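Local structure of glutamine aminotransferase class-II domain protein (Ruegeria pomeroyi, 3MDN) at residues D[171-174]-D[175-179]; D[122-125]-D[126-130]. The protein probably acts as a class-II glutamine amidotransferase of the Ntn-hydrolase clan, releasing ammonia from glutamine, though its acceptor substrate is not established. All coordinates share one frame; numbering follows the deposited sequence.

Interaction 1. Residues D[171-174]-D[175-179]; sequences RLEG and LSRAH
Arg-171 to Gly-174 and Leu-175 to His-179 form one unbroken run of α-helix, the C-terminal turns of helix 161-179, and each carbonyl of the first four residues receives the amide four places on. The straightest of these i to i+4 bonds runs from Arg-177 N to Glu-173 O (2.8 Å, 172° at the hydrogen); Ser-176 N reaches Leu-172 O at 2.9 Å and Leu-175 N reaches Arg-171 O at 3.1 Å. Gly-174 O accepts from Ala-178 N, and the CB of Ala-178 rests 3.4 Å from that same oxygen.

One turn apart, Glu-173 and Arg-177 lie alongside each other and form a salt bridge. Glu-173 has CG anti to its N (chi1 -174°) and runs on extended, while Arg-177 bends at chi2, which brings its guanidinium beside the carboxylate. Glu-173 OE2 appears to meet the guanidinium at its edge, near NH1 and NH2, with the two planes 69° apart; the modelled spacing is improbably short, so the exact place of OE2 is doubtful. Leu-172 and Leu-175 make a looser apolar pair, CD2 to CD1 4.4 Å, and suit the side facing helix 124-129. The buried Ser-176 turns OG to His-184 and Gly-118 O.

Tyr-202 OH satisfies Glu-173 OE1 by a hydrogen bond. Separately, the neighbouring positive charge of Arg-177 probably helps to keep the buried Glu-173 ionised.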
# COMPACT_ATOMS: atom_id res chain seq x y z
N ARG D 171 -16.07 22.96 -23.18
CA ARG D 171 -14.93 22.46 -23.95
C ARG D 171 -14.85 20.93 -23.97
O ARG D 171 -14.69 20.31 -25.03
CB ARG D 171 -13.65 23.05 -23.38
CG ARG D 171 -13.21 24.29 -24.11
CD ARG D 171 -12.23 23.88 -25.26
NE ARG D 171 -10.83 24.25 -25.02
CZ ARG D 171 -10.44 25.07 -24.04
NH1 ARG D 171 -11.33 25.58 -23.21
NH2 ARG D 171 -9.16 25.36 -23.90
N LEU D 172 -14.99 20.30 -22.80
CA LEU D 172 -14.89 18.84 -22.77
C LEU D 172 -16.10 18.16 -23.41
O LEU D 172 -15.97 17.11 -24.05
CB LEU D 172 -14.70 18.33 -21.34
CG LEU D 172 -13.29 18.39 -20.76
CD1 LEU D 172 -13.31 18.01 -19.29
CD2 LEU D 172 -12.35 17.49 -21.52
N GLU D 173 -17.27 18.77 -23.24
CA GLU D 173 -18.45 18.22 -23.87
C GLU D 173 -18.35 18.30 -25.38
O GLU D 173 -18.76 17.36 -26.09
CB GLU D 173 -19.73 18.91 -23.35
CG GLU D 173 -21.00 18.29 -23.87
CD GLU D 173 -22.28 18.99 -23.42
OE1 GLU D 173 -22.45 19.29 -22.22
OE2 GLU D 173 -23.15 19.20 -24.29
N GLY D 174 -17.81 19.41 -25.89
CA GLY D 174 -17.55 19.54 -27.33
C GLY D 174 -16.59 18.49 -27.87
O GLY D 174 -16.80 17.91 -28.95
N LEU D 175 -15.51 18.22 -27.12
CA LEU D 175 -14.57 17.20 -27.58
C LEU D 175 -15.26 15.83 -27.56
O LEU D 175 -15.00 14.99 -28.43
CB LEU D 175 -13.32 17.17 -26.71
CG LEU D 175 -12.31 18.30 -26.97
CD1 LEU D 175 -11.38 18.49 -25.73
CD2 LEU D 175 -11.53 18.01 -28.23
N SER D 176 -16.14 15.61 -26.57
CA SER D 176 -16.87 14.35 -26.52
C SER D 176 -17.81 14.22 -27.72
O SER D 176 -17.82 13.21 -28.40
CB SER D 176 -17.62 14.19 -25.19
OG SER D 176 -18.38 13.00 -25.22
N ARG D 177 -18.59 15.26 -27.99
CA ARG D 177 -19.44 15.26 -29.18
C ARG D 177 -18.65 15.01 -30.45
O ARG D 177 -19.13 14.32 -31.34
CB ARG D 177 -20.23 16.56 -29.33
CG ARG D 177 -21.32 16.72 -28.31
CD ARG D 177 -22.66 17.11 -28.92
NE ARG D 177 -23.65 17.13 -27.84
CZ ARG D 177 -23.62 18.05 -26.89
NH1 ARG D 177 -22.69 19.00 -26.95
NH2 ARG D 177 -24.50 18.03 -25.90
N ALA D 178 -17.43 15.55 -30.52
CA ALA D 178 -16.56 15.38 -31.70
C ALA D 178 -15.92 13.99 -31.82
O ALA D 178 -15.86 13.42 -32.92
CB ALA D 178 -15.46 16.43 -31.71
N HIS D 179 -15.40 13.48 -30.71
CA HIS D 179 -14.54 12.29 -30.77
C HIS D 179 -15.00 11.12 -29.90
O HIS D 179 -14.44 10.03 -29.98
CB HIS D 179 -13.09 12.64 -30.38
CG HIS D 179 -12.57 13.91 -31.00
ND1 HIS D 179 -12.29 14.02 -32.34
CD2 HIS D 179 -12.25 15.11 -30.45
CE1 HIS D 179 -11.82 15.23 -32.60
NE2 HIS D 179 -11.79 15.91 -31.46

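Interaction 2. Residues D[122-125]-D[126-130]; sequences AFRK and QADMA
Phe-123 and Ala-127 meet where helix 124-129 begins: Ala-127 N donates to Phe-123 O at 3.1 Å, and the ring carbon CD2 of Phe-123 lies 4.4 Å from Ala-127 CB. The small methyl suits this buried side, where Leu-172 and Val-147 also pack. Gln-126 bends at chi2 (100°), folding its amide back so that NE2 sits 3.7 Å from Phe-123 CB. One residue along, Arg-124 and Asp-128, a turn apart, form a long salt bridge, NH2 to OD2 3.6 Å, with guanidinium and carboxylate planes 72° apart. Arg-124 CG passes 3.7 Å from Asp-128 OD2, so the carboxylate lies along the arginine stem as well as near its guanidinium.

The segments make up a short helix, with Phe-123 at its N-cap position; Asp-128 N to Arg-124 O and Met-129 N to Lys-125 O, both 2.8 Å, carry it on.

Farther out, Glu-121 holds Arg-124 NE and Arg-139 pairs with Asp-128 OD1. The second subunit supplies stronger partners: Arg-139 O for Arg-124 NH1, and Tyr-136 OH for Asp-128 OD2. Lys-125, extended throughout, carries NZ to Ile-131 O and Asp-133 of that subunit, whose Met-129 packs against selenomethionine Met-129 here.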
# COMPACT_ATOMS: atom_id res chain seq x y z
N ALA D 122 -10.67 8.01 -25.94
CA ALA D 122 -10.44 8.18 -27.37
C ALA D 122 -9.91 9.58 -27.73
O ALA D 122 -9.45 9.80 -28.86
CB ALA D 122 -11.69 7.84 -28.17
N PHE D 123 -9.95 10.53 -26.80
CA PHE D 123 -9.42 11.86 -27.10
C PHE D 123 -8.57 12.47 -25.99
O PHE D 123 -8.47 13.69 -25.88
CB PHE D 123 -10.53 12.83 -27.55
CG PHE D 123 -11.64 13.04 -26.52
CD1 PHE D 123 -12.79 12.27 -26.55
CD2 PHE D 123 -11.54 14.04 -25.57
CE1 PHE D 123 -13.81 12.48 -25.63
CE2 PHE D 123 -12.53 14.26 -24.67
CZ PHE D 123 -13.68 13.48 -24.69
N ARG D 124 -7.98 11.62 -25.15
CA ARG D 124 -7.30 12.13 -23.97
C ARG D 124 -6.25 13.16 -24.35
O ARG D 124 -6.10 14.18 -23.68
CB ARG D 124 -6.67 11.04 -23.10
CG ARG D 124 -5.83 11.64 -21.96
CD ARG D 124 -5.78 10.76 -20.73
NE ARG D 124 -4.97 9.60 -20.98
CZ ARG D 124 -3.65 9.54 -20.77
NH1 ARG D 124 -3.03 8.43 -21.05
NH2 ARG D 124 -2.98 10.59 -20.30
N LYS D 125 -5.54 12.90 -25.44
CA LYS D 125 -4.46 13.79 -25.89
C LYS D 125 -4.95 15.23 -26.09
O LYS D 125 -4.36 16.16 -25.53
CB LYS D 125 -3.80 13.26 -27.16
CG LYS D 125 -2.62 14.09 -27.62
CD LYS D 125 -1.81 13.35 -28.67
CE LYS D 125 -0.60 14.14 -29.09
NZ LYS D 125 -0.00 13.53 -30.26
N GLN D 126 -6.04 15.40 -26.84
CA GLN D 126 -6.62 16.71 -27.09
C GLN D 126 -7.14 17.36 -25.80
O GLN D 126 -7.01 18.58 -25.62
CB GLN D 126 -7.77 16.62 -28.10
CG GLN D 126 -7.35 16.14 -29.49
CD GLN D 126 -7.67 14.67 -29.70
OE1 GLN D 126 -8.39 14.31 -30.64
NE2 GLN D 126 -7.16 13.80 -28.82
N ALA D 127 -7.71 16.56 -24.90
CA ALA D 127 -8.11 17.12 -23.62
C ALA D 127 -6.90 17.62 -22.85
O ALA D 127 -6.95 18.70 -22.25
CB ALA D 127 -8.90 16.12 -22.80
N ASP D 128 -5.82 16.85 -22.87
CA ASP D 128 -4.58 17.26 -22.21
C ASP D 128 -4.02 18.55 -22.82
O ASP D 128 -3.57 19.43 -22.10
CB ASP D 128 -3.51 16.15 -22.30
CG ASP D 128 -3.71 15.04 -21.27
OD1 ASP D 128 -4.56 15.21 -20.38
OD2 ASP D 128 -3.02 14.00 -21.35
N MSE D 129 -4.03 18.62 -24.16
CA MSE D 129 -3.48 19.73 -24.94
C MSE D 129 -4.19 21.04 -24.60
O MSE D 129 -3.59 22.11 -24.69
CB MSE D 129 -3.64 19.42 -26.43
CG MSE D 129 -2.85 20.31 -27.43
SE MSE D 129 -3.73 20.26 -29.21
CE MSE D 129 -5.52 20.92 -28.70
N ALA D 130 -5.45 20.94 -24.21
CA ALA D 130 -6.26 22.10 -23.83
C ALA D 130 -5.91 22.69 -22.47
O ALA D 130 -6.35 23.77 -22.16
CB ALA D 130 -7.73 21.76 -23.85

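Interaction 2 precedes interaction 1 in the chain, yet the two helices pack together with the centres of the contacts about 10 Å apart. Phe-123 is the main joint: its CE2 lies 3.6 Å from Leu-175 CB, its CE1 3.7 Å from Ser-176 CA, and its CB 3.8 Å from His-179 CB. Leu-172 adds a contact with Ala-127. Helix 144-154 is a common neighbour, its Leu-151 touching both Leu-172 and Ala-130. The surroundings otherwise differ, since 171-179 also packs on strand 185-192 of its own chain, whereas 122-130 faces a second subunit. Both contacts sit about 21 Å from the centre of the chain, on the same side of it.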